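Local coordinates for membrane-fusion protein (Streptococcus pneumoniae, PDB 5XU0), which probably serves as the membrane-fusion component of a MacAB-like efflux pump, assembling into a six-subunit channel, at residues Glu14-Phe19 with Met168-Ser173; Asn70-Ala75 with Ala114-Ala119; Leu183-Leu188 with Thr235-Pro240. The protein carries 2 engineered substitutions. One frame throughout, in Å; residues are numbered along the deposited sequence.

Contact 1 of 3, residues Glu14-Phe19 with Met168-Ser173; sequences EQYVYF and MVHIVS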
ATOM      1  N   GLU B  14     -16.855  -8.802 -22.189  1.00 81.96           N
ATOM      2  CA  GLU B  14     -17.281  -8.097 -20.992  1.00 80.66           C
ATOM      3  C   GLU B  14     -16.290  -6.980 -20.709  1.00 88.98           C
ATOM      4  O   GLU B  14     -15.220  -6.896 -21.319  1.00 88.74           O
ATOM      5  CB  GLU B  14     -17.391  -9.044 -19.794  1.00 83.40           C
ATOM      6  CG  GLU B  14     -16.106  -9.798 -19.500  1.00 81.44           C
ATOM      7  CD  GLU B  14     -16.075 -10.381 -18.104  1.00 88.65           C
ATOM      8  OE1 GLU B  14     -16.818  -9.881 -17.234  1.00 89.60           O
ATOM      9  OE2 GLU B  14     -15.300 -11.335 -17.874  1.00106.05           O
ATOM     10  N   GLN B  15     -16.661  -6.117 -19.768  1.00 84.06           N
ATOM     11  CA  GLN B  15     -15.831  -4.984 -19.394  1.00 87.15           C
ATOM     12  C   GLN B  15     -16.134  -4.584 -17.961  1.00 90.26           C
ATOM     13  O   GLN B  15     -17.301  -4.389 -17.593  1.00 89.44           O
ATOM     14  CB  GLN B  15     -16.055  -3.793 -20.332  1.00 86.53           C
ATOM     15  CG  GLN B  15     -15.120  -2.628 -20.074  1.00 90.87           C
ATOM     16  CD  GLN B  15     -15.486  -1.396 -20.867  1.00 94.01           C
ATOM     17  OE1 GLN B  15     -16.608  -0.896 -20.780  1.00104.30           O
ATOM     18  NE2 GLN B  15     -14.537  -0.890 -21.643  1.00100.32           N
ATOM     19  N   TYR B  16     -15.077  -4.489 -17.159  1.00 82.50           N
ATOM     20  CA  TYR B  16     -15.118  -3.892 -15.836  1.00 82.47           C
ATOM     21  C   TYR B  16     -14.465  -2.520 -15.897  1.00 83.69           C
ATOM     22  O   TYR B  16     -13.398  -2.357 -16.496  1.00 77.64           O
ATOM     23  CB  TYR B  16     -14.376  -4.748 -14.804  1.00 81.40           C
ATOM     24  CG  TYR B  16     -14.890  -6.158 -14.617  1.00 84.03           C
ATOM     25  CD1 TYR B  16     -15.843  -6.445 -13.649  1.00 73.26           C
ATOM     26  CD2 TYR B  16     -14.396  -7.208 -15.383  1.00 76.73           C
ATOM     27  CE1 TYR B  16     -16.306  -7.734 -13.461  1.00 84.81           C
ATOM     28  CE2 TYR B  16     -14.853  -8.501 -15.203  1.00 90.42           C
ATOM     29  CZ  TYR B  16     -15.808  -8.757 -14.240  1.00 94.42           C
ATOM     30  OH  TYR B  16     -16.268 -10.042 -14.054  1.00 87.73           O
ATOM     31  N   VAL B  17     -15.103  -1.533 -15.281  1.00 71.05           N
ATOM     32  CA  VAL B  17     -14.464  -0.250 -15.032  1.00 77.73           C
ATOM     33  C   VAL B  17     -14.383  -0.090 -13.519  1.00 81.42           C
ATOM     34  O   VAL B  17     -15.405  -0.088 -12.811  1.00 78.86           O
ATOM     35  CB  VAL B  17     -15.170   0.930 -15.728  1.00 80.91           C
ATOM     36  CG1 VAL B  17     -15.378   0.615 -17.206  1.00 68.97           C
ATOM     37  CG2 VAL B  17     -16.472   1.336 -15.067  1.00 85.75           C
ATOM     38  N   TYR B  18     -13.149  -0.058 -13.026  1.00 84.63           N
ATOM     39  CA  TYR B  18     -12.817   0.110 -11.623  1.00 82.00           C
ATOM     40  C   TYR B  18     -12.486   1.570 -11.356  1.00 70.72           C
ATOM     41  O   TYR B  18     -12.091   2.310 -12.260  1.00 83.07           O
ATOM     42  CB  TYR B  18     -11.614  -0.756 -11.223  1.00 82.71           C
ATOM     43  CG  TYR B  18     -11.656  -2.201 -11.682  1.00 90.70           C
ATOM     44  CD1 TYR B  18     -12.345  -3.162 -10.958  1.00 81.74           C
ATOM     45  CD2 TYR B  18     -10.977  -2.610 -12.825  1.00 82.20           C
ATOM     46  CE1 TYR B  18     -12.366  -4.484 -11.365  1.00 81.94           C
ATOM     47  CE2 TYR B  18     -10.994  -3.932 -13.238  1.00 89.47           C
ATOM     48  CZ  TYR B  18     -11.691  -4.863 -12.506  1.00 92.21           C
ATOM     49  OH  TYR B  18     -11.715  -6.182 -12.912  1.00 97.50           O
ATOM     50  N   PHE B  19     -12.640   1.974 -10.100  1.00 74.18           N
ATOM     51  CA  PHE B  19     -12.297   3.333  -9.709  1.00 84.94           C
ATOM     52  C   PHE B  19     -10.810   3.595  -9.924  1.00 84.01           C
ATOM     53  O   PHE B  19      -9.969   2.704  -9.775  1.00 86.35           O
ATOM     54  CB  PHE B  19     -12.670   3.570  -8.245  1.00 86.37           C
ATOM     55  CG  PHE B  19     -12.437   4.977  -7.780  1.00 90.39           C
ATOM     56  CD1 PHE B  19     -13.373   5.966  -8.026  1.00 90.37           C
ATOM     57  CD2 PHE B  19     -11.279   5.311  -7.097  1.00102.02           C
ATOM     58  CE1 PHE B  19     -13.161   7.262  -7.600  1.00 98.59           C
ATOM     59  CE2 PHE B  19     -11.060   6.605  -6.669  1.00109.24           C
ATOM     60  CZ  PHE B  19     -12.003   7.582  -6.920  1.00109.28           C
HETATM   61  N   MSE B 168     -16.749  -0.353 -10.364  1.00 86.01           N
HETATM   62  CA  MSE B 168     -17.756   0.694 -10.413  1.00 88.07           C
HETATM   63  C   MSE B 168     -18.832   0.392 -11.444  1.00 95.45           C
HETATM   64  O   MSE B 168     -20.011   0.632 -11.185  1.00 86.95           O
HETATM   65  CB  MSE B 168     -17.118   2.049 -10.694  1.00100.17           C
HETATM   66  CG  MSE B 168     -17.033   2.938  -9.466  1.00119.53           C
HETATM   67 SE   MSE B 168     -16.952   4.812  -9.947  1.00249.82          SE
HETATM   68  CE  MSE B 168     -15.438   4.697 -11.151  1.00 74.37           C
ATOM     69  N   VAL B 169     -18.455  -0.139 -12.608  1.00 86.58           N
ATOM     70  CA  VAL B 169     -19.459  -0.524 -13.598  1.00 76.00           C
ATOM     71  C   VAL B 169     -19.016  -1.801 -14.296  1.00 85.08           C
ATOM     72  O   VAL B 169     -17.866  -1.913 -14.729  1.00 75.91           O
ATOM     73  CB  VAL B 169     -19.733   0.600 -14.619  1.00 82.77           C
ATOM     74  CG1 VAL B 169     -20.445   0.067 -15.846  1.00 87.33           C
ATOM     75  CG2 VAL B 169     -20.568   1.679 -13.986  1.00 86.25           C
ATOM     76  N   HIS B 170     -19.934  -2.760 -14.407  1.00 83.45           N
ATOM     77  CA  HIS B 170     -19.695  -4.031 -15.072  1.00 76.99           C
ATOM     78  C   HIS B 170     -20.738  -4.225 -16.159  1.00 80.71           C
ATOM     79  O   HIS B 170     -21.946  -4.188 -15.879  1.00 86.81           O
ATOM     80  CB  HIS B 170     -19.742  -5.193 -14.079  1.00 82.15           C
ATOM     81  CG  HIS B 170     -19.385  -6.516 -14.680  1.00 88.41           C
ATOM     82  ND1 HIS B 170     -19.671  -7.714 -14.063  1.00 75.60           N
ATOM     83  CD2 HIS B 170     -18.764  -6.828 -15.843  1.00 84.97           C
ATOM     84  CE1 HIS B 170     -19.241  -8.709 -14.819  1.00 80.81           C
ATOM     85  NE2 HIS B 170     -18.688  -8.198 -15.905  1.00 84.13           N
ATOM     86  N   ILE B 171     -20.261  -4.427 -17.390  1.00 80.21           N
ATOM     87  CA  ILE B 171     -21.106  -4.582 -18.568  1.00 81.11           C
ATOM     88  C   ILE B 171     -20.648  -5.832 -19.305  1.00 85.13           C
ATOM     89  O   ILE B 171     -19.473  -6.206 -19.252  1.00 78.46           O
ATOM     90  CB  ILE B 171     -21.047  -3.338 -19.494  1.00 94.08           C
ATOM     91  CG1 ILE B 171     -19.733  -3.276 -20.276  1.00103.44           C
ATOM     92  CG2 ILE B 171     -21.210  -2.062 -18.696  1.00 86.41           C
ATOM     93  CD1 ILE B 171     -19.752  -4.102 -21.548  1.00 90.94           C
ATOM     94  N   VAL B 172     -21.579  -6.483 -19.999  1.00 93.97           N
ATOM     95  CA  VAL B 172     -21.246  -7.721 -20.698  1.00 92.50           C
ATOM     96  C   VAL B 172     -22.241  -7.944 -21.830  1.00 91.07           C
ATOM     97  O   VAL B 172     -23.445  -7.728 -21.670  1.00 88.47           O
ATOM     98  CB  VAL B 172     -21.209  -8.920 -19.723  1.00 89.41           C
ATOM     99  CG1 VAL B 172     -22.445  -8.950 -18.868  1.00 85.59           C
ATOM    100  CG2 VAL B 172     -21.075 -10.201 -20.475  1.00 90.76           C
ATOM    101  N   SER B 173     -21.721  -8.377 -22.979  1.00 91.72           N
ATOM    102  CA  SER B 173     -22.551  -8.616 -24.152  1.00 99.65           C
ATOM    103  C   SER B 173     -23.384  -9.876 -23.971  1.00103.55           C
ATOM    104  O   SER B 173     -22.848 -10.954 -23.692  1.00 98.97           O
ATOM    105  CB  SER B 173     -21.677  -8.744 -25.399  1.00108.80           C
ATOM    106  OG  SER B 173     -22.458  -9.042 -26.547  1.00 98.71           O
TER

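Contact 2 of 3, residues Asn70-Ala75 with Ala114-Ala119; sequences NELNQA and AQLGDA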
ATOM      1  N   ASN B  70       7.229  36.178 -31.940  1.00 99.89           N
ATOM      2  CA  ASN B  70       6.928  37.334 -32.782  1.00 88.87           C
ATOM      3  C   ASN B  70       7.710  38.565 -32.339  1.00 95.48           C
ATOM      4  O   ASN B  70       8.334  39.244 -33.163  1.00 97.49           O
ATOM      5  CB  ASN B  70       5.426  37.615 -32.767  1.00 82.57           C
ATOM      6  CG  ASN B  70       4.655  36.701 -33.697  1.00 96.30           C
ATOM      7  OD1 ASN B  70       5.155  36.303 -34.749  1.00 98.58           O
ATOM      8  ND2 ASN B  70       3.430  36.355 -33.308  1.00 81.83           N
ATOM      9  N   GLU B  71       7.683  38.876 -31.041  1.00103.83           N
ATOM     10  CA  GLU B  71       8.398  40.051 -30.547  1.00105.54           C
ATOM     11  C   GLU B  71       9.897  39.925 -30.785  1.00 94.67           C
ATOM     12  O   GLU B  71      10.569  40.909 -31.118  1.00109.53           O
ATOM     13  CB  GLU B  71       8.094  40.266 -29.062  1.00102.06           C
ATOM     14  CG  GLU B  71       6.634  40.589 -28.774  1.00117.55           C
ATOM     15  CD  GLU B  71       6.156  40.032 -27.446  1.00111.39           C
ATOM     16  OE1 GLU B  71       6.985  39.485 -26.687  1.00112.07           O
ATOM     17  OE2 GLU B  71       4.944  40.139 -27.161  1.00106.34           O
ATOM     18  N   LEU B  72      10.442  38.718 -30.634  1.00 94.25           N
ATOM     19  CA  LEU B  72      11.848  38.517 -30.962  1.00 94.32           C
ATOM     20  C   LEU B  72      12.094  38.662 -32.458  1.00 86.02           C
ATOM     21  O   LEU B  72      13.184  39.078 -32.866  1.00101.54           O
ATOM     22  CB  LEU B  72      12.314  37.147 -30.474  1.00107.16           C
ATOM     23  CG  LEU B  72      12.273  36.885 -28.967  1.00 86.57           C
ATOM     24  CD1 LEU B  72      13.122  35.678 -28.622  1.00 86.74           C
ATOM     25  CD2 LEU B  72      12.727  38.110 -28.191  1.00 89.94           C
ATOM     26  N   ASN B  73      11.101  38.333 -33.289  1.00 92.67           N
ATOM     27  CA  ASN B  73      11.253  38.528 -34.728  1.00 91.40           C
ATOM     28  C   ASN B  73      11.290  40.012 -35.080  1.00 99.89           C
ATOM     29  O   ASN B  73      12.216  40.475 -35.755  1.00 90.44           O
ATOM     30  CB  ASN B  73      10.129  37.815 -35.480  1.00 84.21           C
ATOM     31  CG  ASN B  73      10.450  36.360 -35.761  1.00 88.83           C
ATOM     32  OD1 ASN B  73      11.590  35.921 -35.600  1.00 97.17           O
ATOM     33  ND2 ASN B  73       9.447  35.606 -36.194  1.00 93.46           N
ATOM     34  N   GLN B  74      10.290  40.777 -34.628  1.00100.43           N
ATOM     35  CA  GLN B  74      10.309  42.224 -34.825  1.00100.68           C
ATOM     36  C   GLN B  74      11.549  42.867 -34.225  1.00109.69           C
ATOM     37  O   GLN B  74      11.981  43.919 -34.707  1.00125.35           O
ATOM     38  CB  GLN B  74       9.018  42.861 -34.267  1.00106.04           C
ATOM     39  CG  GLN B  74       8.759  42.819 -32.736  1.00120.17           C
ATOM     40  CD  GLN B  74       9.702  43.650 -31.865  1.00145.93           C
ATOM     41  OE1 GLN B  74      10.283  44.636 -32.313  1.00154.27           O
ATOM     42  NE2 GLN B  74       9.855  43.237 -30.605  1.00139.39           N
ATOM     43  N   ALA B  75      12.143  42.246 -33.209  1.00112.26           N
ATOM     44  CA  ALA B  75      13.327  42.796 -32.568  1.00102.56           C
ATOM     45  C   ALA B  75      14.636  42.301 -33.176  1.00101.42           C
ATOM     46  O   ALA B  75      15.696  42.829 -32.825  1.00112.66           O
ATOM     47  CB  ALA B  75      13.309  42.486 -31.065  1.00 91.90           C
ATOM     48  N   ALA B 114      19.963  33.317 -30.612  1.00 99.99           N
ATOM     49  CA  ALA B 114      19.955  32.397 -29.479  1.00102.00           C
ATOM     50  C   ALA B 114      18.598  32.394 -28.782  1.00104.12           C
ATOM     51  O   ALA B 114      18.001  31.331 -28.563  1.00100.62           O
ATOM     52  CB  ALA B 114      21.067  32.769 -28.499  1.00104.86           C
ATOM     53  N   GLN B 115      18.092  33.583 -28.436  1.00 93.99           N
ATOM     54  CA  GLN B 115      16.783  33.660 -27.789  1.00 94.39           C
ATOM     55  C   GLN B 115      15.692  33.025 -28.646  1.00 95.54           C
ATOM     56  O   GLN B 115      14.730  32.464 -28.111  1.00 89.99           O
ATOM     57  CB  GLN B 115      16.437  35.116 -27.477  1.00 88.53           C
ATOM     58  CG  GLN B 115      17.385  35.796 -26.507  1.00 93.22           C
ATOM     59  CD  GLN B 115      16.927  37.192 -26.135  1.00103.33           C
ATOM     60  OE1 GLN B 115      17.510  38.186 -26.570  1.00111.59           O
ATOM     61  NE2 GLN B 115      15.875  37.275 -25.329  1.00103.51           N
ATOM     62  N   LEU B 116      15.827  33.103 -29.973  1.00 94.63           N
ATOM     63  CA  LEU B 116      14.870  32.459 -30.866  1.00101.25           C
ATOM     64  C   LEU B 116      14.929  30.946 -30.724  1.00 98.25           C
ATOM     65  O   LEU B 116      13.898  30.285 -30.539  1.00 89.24           O
ATOM     66  CB  LEU B 116      15.145  32.872 -32.311  1.00 96.76           C
ATOM     67  CG  LEU B 116      14.578  34.217 -32.760  1.00 99.59           C
ATOM     68  CD1 LEU B 116      14.763  34.400 -34.257  1.00103.83           C
ATOM     69  CD2 LEU B 116      13.113  34.308 -32.386  1.00 94.84           C
ATOM     70  N   GLY B 117      16.133  30.379 -30.808  1.00102.16           N
ATOM     71  CA  GLY B 117      16.299  28.962 -30.538  1.00100.35           C
ATOM     72  C   GLY B 117      15.773  28.539 -29.182  1.00105.72           C
ATOM     73  O   GLY B 117      15.389  27.377 -29.012  1.00 89.69           O
ATOM     74  N   ASP B 118      15.738  29.454 -28.212  1.00100.21           N
ATOM     75  CA  ASP B 118      15.191  29.136 -26.899  1.00 81.69           C
ATOM     76  C   ASP B 118      13.703  29.440 -26.772  1.00 79.65           C
ATOM     77  O   ASP B 118      13.101  29.078 -25.758  1.00 91.92           O
ATOM     78  CB  ASP B 118      15.968  29.885 -25.812  1.00 87.14           C
ATOM     79  CG  ASP B 118      17.296  29.223 -25.490  1.00103.34           C
ATOM     80  OD1 ASP B 118      17.684  28.284 -26.217  1.00102.66           O
ATOM     81  OD2 ASP B 118      17.954  29.638 -24.511  1.00100.43           O
ATOM     82  N   ALA B 119      13.095  30.093 -27.764  1.00 86.69           N
ATOM     83  CA  ALA B 119      11.651  30.286 -27.775  1.00 83.15           C
ATOM     84  C   ALA B 119      10.924  29.252 -28.619  1.00 81.76           C
ATOM     85  O   ALA B 119       9.751  28.970 -28.349  1.00 86.26           O
ATOM     86  CB  ALA B 119      11.300  31.690 -28.281  1.00101.15           C
TER

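Contact 3 of 3, residues Leu183-Leu188 with Thr235-Pro240; sequences LSEYNL and TGSKYP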
ATOM      1  N   LEU B 183     -11.740 -30.357 -19.510  1.00 77.68           N
ATOM      2  CA  LEU B 183     -11.590 -31.657 -20.148  1.00 78.93           C
ATOM      3  C   LEU B 183     -10.562 -32.499 -19.409  1.00 81.21           C
ATOM      4  O   LEU B 183      -9.538 -31.982 -18.944  1.00 72.10           O
ATOM      5  CB  LEU B 183     -11.154 -31.511 -21.619  1.00 62.93           C
ATOM      6  CG  LEU B 183     -11.950 -30.595 -22.537  1.00 75.71           C
ATOM      7  CD1 LEU B 183     -11.426 -30.722 -23.967  1.00 76.84           C
ATOM      8  CD2 LEU B 183     -13.428 -30.964 -22.466  1.00 93.10           C
ATOM      9  N   SER B 184     -10.845 -33.798 -19.316  1.00 80.49           N
ATOM     10  CA  SER B 184      -9.887 -34.745 -18.773  1.00 75.72           C
ATOM     11  C   SER B 184      -8.657 -34.839 -19.672  1.00 74.13           C
ATOM     12  O   SER B 184      -8.651 -34.381 -20.820  1.00 74.15           O
ATOM     13  CB  SER B 184     -10.518 -36.129 -18.637  1.00 88.22           C
ATOM     14  OG  SER B 184     -10.742 -36.715 -19.913  1.00 87.95           O
ATOM     15  N   GLU B 185      -7.601 -35.453 -19.134  1.00 80.84           N
ATOM     16  CA  GLU B 185      -6.470 -35.829 -19.976  1.00 83.92           C
ATOM     17  C   GLU B 185      -6.921 -36.768 -21.089  1.00 88.47           C
ATOM     18  O   GLU B 185      -6.386 -36.726 -22.204  1.00 88.65           O
ATOM     19  CB  GLU B 185      -5.373 -36.476 -19.127  1.00 71.45           C
ATOM     20  CG  GLU B 185      -4.976 -35.665 -17.904  1.00 77.77           C
ATOM     21  CD  GLU B 185      -3.824 -36.283 -17.131  1.00 93.01           C
ATOM     22  OE1 GLU B 185      -3.116 -37.144 -17.696  1.00 91.53           O
ATOM     23  OE2 GLU B 185      -3.624 -35.904 -15.955  1.00 87.25           O
ATOM     24  N   TYR B 186      -7.919 -37.609 -20.806  1.00 89.17           N
ATOM     25  CA  TYR B 186      -8.461 -38.506 -21.820  1.00 86.37           C
ATOM     26  C   TYR B 186      -9.110 -37.724 -22.956  1.00 82.34           C
ATOM     27  O   TYR B 186      -8.857 -37.995 -24.135  1.00 87.36           O
ATOM     28  CB  TYR B 186      -9.477 -39.460 -21.189  1.00 87.78           C
ATOM     29  CG  TYR B 186      -8.887 -40.489 -20.250  1.00 85.83           C
ATOM     30  CD1 TYR B 186      -7.921 -41.385 -20.687  1.00 87.19           C
ATOM     31  CD2 TYR B 186      -9.308 -40.573 -18.928  1.00 85.25           C
ATOM     32  CE1 TYR B 186      -7.382 -42.329 -19.835  1.00 82.54           C
ATOM     33  CE2 TYR B 186      -8.776 -41.515 -18.068  1.00 80.26           C
ATOM     34  CZ  TYR B 186      -7.814 -42.391 -18.527  1.00 86.72           C
ATOM     35  OH  TYR B 186      -7.281 -43.329 -17.674  1.00 96.78           O
ATOM     36  N   ASN B 187      -9.956 -36.744 -22.614  1.00 77.91           N
ATOM     37  CA  ASN B 187     -10.690 -35.997 -23.632  1.00 77.09           C
ATOM     38  C   ASN B 187      -9.759 -35.294 -24.610  1.00 82.01           C
ATOM     39  O   ASN B 187     -10.140 -35.051 -25.761  1.00 83.55           O
ATOM     40  CB  ASN B 187     -11.616 -34.975 -22.971  1.00 69.11           C
ATOM     41  CG  ASN B 187     -12.719 -35.620 -22.156  1.00 81.69           C
ATOM     42  OD1 ASN B 187     -13.086 -35.121 -21.090  1.00 80.01           O
ATOM     43  ND2 ASN B 187     -13.260 -36.727 -22.654  1.00 86.91           N
ATOM     44  N   LEU B 188      -8.541 -34.957 -24.174  1.00 90.65           N
ATOM     45  CA  LEU B 188      -7.604 -34.236 -25.031  1.00 78.91           C
ATOM     46  C   LEU B 188      -7.245 -35.029 -26.281  1.00 88.10           C
ATOM     47  O   LEU B 188      -7.036 -34.443 -27.349  1.00 88.95           O
ATOM     48  CB  LEU B 188      -6.337 -33.895 -24.250  1.00 84.49           C
ATOM     49  CG  LEU B 188      -6.117 -32.435 -23.855  1.00 92.26           C
ATOM     50  CD1 LEU B 188      -4.777 -32.277 -23.158  1.00 91.75           C
ATOM     51  CD2 LEU B 188      -6.196 -31.533 -25.071  1.00 97.24           C
ATOM     52  N   THR B 235      -7.871 -38.859  -9.862  1.00116.15           N
ATOM     53  CA  THR B 235      -6.787 -37.990 -10.295  1.00115.98           C
ATOM     54  C   THR B 235      -6.960 -37.574 -11.755  1.00118.15           C
ATOM     55  O   THR B 235      -7.890 -37.995 -12.450  1.00110.01           O
ATOM     56  CB  THR B 235      -5.438 -38.685 -10.097  1.00115.38           C
ATOM     57  OG1 THR B 235      -4.420 -37.973 -10.811  1.00118.15           O
ATOM     58  CG2 THR B 235      -5.502 -40.122 -10.603  1.00112.02           C
ATOM     59  N   GLY B 236      -6.028 -36.739 -12.213  1.00103.77           N
ATOM     60  CA  GLY B 236      -6.039 -36.209 -13.561  1.00103.35           C
ATOM     61  C   GLY B 236      -6.085 -34.693 -13.584  1.00 91.19           C
ATOM     62  O   GLY B 236      -6.827 -34.082 -12.810  1.00 94.91           O
ATOM     63  N   SER B 237      -5.291 -34.073 -14.452  1.00 68.40           N
ATOM     64  CA  SER B 237      -5.351 -32.631 -14.627  1.00 93.79           C
ATOM     65  C   SER B 237      -6.399 -32.277 -15.680  1.00 90.93           C
ATOM     66  O   SER B 237      -6.762 -33.094 -16.528  1.00 91.44           O
ATOM     67  CB  SER B 237      -3.981 -32.066 -15.016  1.00 77.78           C
ATOM     68  OG  SER B 237      -3.512 -32.628 -16.228  1.00 87.00           O
ATOM     69  N   LYS B 238      -6.885 -31.040 -15.612  1.00 75.08           N
ATOM     70  CA  LYS B 238      -8.050 -30.611 -16.376  1.00 78.86           C
ATOM     71  C   LYS B 238      -7.695 -29.414 -17.247  1.00 79.46           C
ATOM     72  O   LYS B 238      -7.064 -28.462 -16.776  1.00 94.67           O
ATOM     73  CB  LYS B 238      -9.207 -30.272 -15.431  1.00 76.76           C
ATOM     74  CG  LYS B 238      -9.692 -31.470 -14.616  1.00 88.72           C
ATOM     75  CD  LYS B 238     -10.809 -32.217 -15.338  1.00101.07           C
ATOM     76  CE  LYS B 238     -10.707 -33.728 -15.151  1.00 87.85           C
ATOM     77  NZ  LYS B 238     -10.018 -34.110 -13.889  1.00106.49           N
ATOM     78  N   TYR B 239      -8.115 -29.463 -18.516  1.00 75.39           N
ATOM     79  CA  TYR B 239      -7.762 -28.456 -19.509  1.00 79.55           C
ATOM     80  C   TYR B 239      -8.997 -27.694 -19.957  1.00 79.46           C
ATOM     81  O   TYR B 239      -9.972 -28.321 -20.383  1.00 81.85           O
ATOM     82  CB  TYR B 239      -7.099 -29.115 -20.723  1.00 78.53           C
ATOM     83  CG  TYR B 239      -5.944 -30.019 -20.374  1.00 78.86           C
ATOM     84  CD1 TYR B 239      -4.640 -29.550 -20.413  1.00 82.60           C
ATOM     85  CD2 TYR B 239      -6.155 -31.341 -20.007  1.00 75.21           C
ATOM     86  CE1 TYR B 239      -3.580 -30.369 -20.095  1.00 86.64           C
ATOM     87  CE2 TYR B 239      -5.099 -32.169 -19.683  1.00 81.64           C
ATOM     88  CZ  TYR B 239      -3.814 -31.678 -19.731  1.00 84.65           C
ATOM     89  OH  TYR B 239      -2.756 -32.499 -19.413  1.00 88.78           O
ATOM     90  N   PRO B 240      -9.000 -26.365 -19.914  1.00 87.09           N
ATOM     91  CA  PRO B 240     -10.217 -25.624 -20.271  1.00 82.72           C
ATOM     92  C   PRO B 240     -10.508 -25.661 -21.765  1.00 72.30           C
ATOM     93  O   PRO B 240      -9.603 -25.614 -22.601  1.00 77.58           O
ATOM     94  CB  PRO B 240      -9.907 -24.197 -19.802  1.00 81.38           C
ATOM     95  CG  PRO B 240      -8.426 -24.100 -19.859  1.00 78.70           C
ATOM     96  CD  PRO B 240      -7.893 -25.469 -19.532  1.00 79.07           C
TER

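Contact 1 of 3, residues Glu14-Phe19 with Met168-Ser173
The carbonyl oxygen of Val17 is gripped by two backbone donors: Met168 N at 2.8 Å and Val169 N at 3.1 Å, both in the carbonyl plane. Two residues facing one is a classic beta bulge, which interrupts the antiparallel pairing of 14-18 with 168-172. Val17 N bonds to Val169 O, and Gln15 and Ile171 exchange two backbone bonds. On the side of Val17 and Gln15, Val17 CG2 packs on Val169 CB, and branched Val169 and Ile171 reach Leu43 of strand 42-46. This fits the barrel-sandwich domain of membrane-fusion proteins, whose two small sheets enclose an apolar layer. On the other face Val172 packs on CB of Glu14, and the rings of Tyr16 and His170 stack face to face, centroids 3.9 Å apart and planes at 19°, with Tyr16 CE1 over the imidazole centre. His170 has CG anti to its backbone N (chi1 -175°), and its NE2 donates to Glu14 OE1 at 2.8 Å, OE1 lying about 20° out of the ring plane. Flat imidazole suits this place, stacking on a phenol while its N-H reaches a carboxylate at the edge. Tyr219 of a third subunit meets His170 edge-to-face, while Asn156 of a second accepts from Tyr16 N.

Contact 2 of 3, residues Asn70-Ala75 with Ala114-Ala119
Apolar contacts centre on Leu72, whose side chain leaves the 70-75 segment toward the opposite helix. Its CB meets CD2 of Leu116 at 3.5 Å, and its CD1 also lies 4.4 Å from CB of Ala119, a longer contact. A branched leucine suits this place because CB meets Leu116 while the CD1 methyl beyond the branch reaches Gln115 and Ala119. Mixed contacts flank these. CD1 of Leu72 lies 3.6 Å from CB of Gln115, so glutamine lends its aliphatic base to the seam, and the two side chains cross at about a right angle. Asn73 OD1 comes within 3.8 Å of CD1 of Leu116, a van der Waals approach at the exposed margin, where an amide is at home. Between these segments the contact therefore rests on side-chain packing and is small, 202 Å² in all. The axes of the two segments run antiparallel at 163° and 10.0 Å apart, as expected within the helical hairpin of membrane-fusion proteins, here built from helices 49-77 and 109-138. Asp118 makes a salt bridge to Arg67 of a second subunit and a hydrogen bond with His68 of that subunit, setting the hairpin beside a neighbouring helix.

Contact 3 of 3, residues Leu183-Leu188 with Thr235-Pro240
Leu188 and Tyr239 make the close-packed part of this contact: methyl CD1 of the leucine stands over the ring centre, 3.4 Å from the centroid and 9° off the normal, a CH-pi contact. The phenol ring offers the methyl a broad flat surface, while CA of Glu185 approaches at its edge. Leu183 and Tyr239 also form an antiparallel hydrogen-bonded pair, with Tyr239 N to Leu183 O at 2.9 Å and a weak return bond from Leu183 N. Both residues belong to the six-stranded barrel, Leu183 ending strand 178-183 and Tyr239 beginning strand 239-246. Buried too is Glu185, extended beyond CG, whose OE2 accepts from Ser237 N, 2.9 Å away, on its anti lone pair; Ser257 OG of a second subunit also bonds to this oxygen. The looser, partly exposed side holds Lys238, bent so that CE rests 3.9 Å from CA of Ser184. Ser184 and Asn187, short enough to fold back on the backbone, form a capping box that starts the short helix: Asn187 N donates to Ser184 OG at 2.8 Å, and Ser184 N to Asn187 OD1. With Lys238 NZ 7.0 Å from Glu185 OE2, neutral donors from both subunits probably stabilise the negative charge there.

The three contacts sample successive parts of an elongated chain. Contact 1 lies in the central sandwich, its centre about 9 Å from that of the chain. Contact 2 belongs to the hairpin inserted between the strands that contact 1 pairs, with the two centres about 51 Å apart. Contact 3 closes part of the barrel on the other side of the chain's centre, about 73 Å from contact 2 between centres. Even contacts 1 and 3 stay separate, their nearest atoms being about 14 Å apart, so none touches another directly. What they share is the second subunit, which each reaches at its own level, consistent with a channel whose assembly is secured along its length.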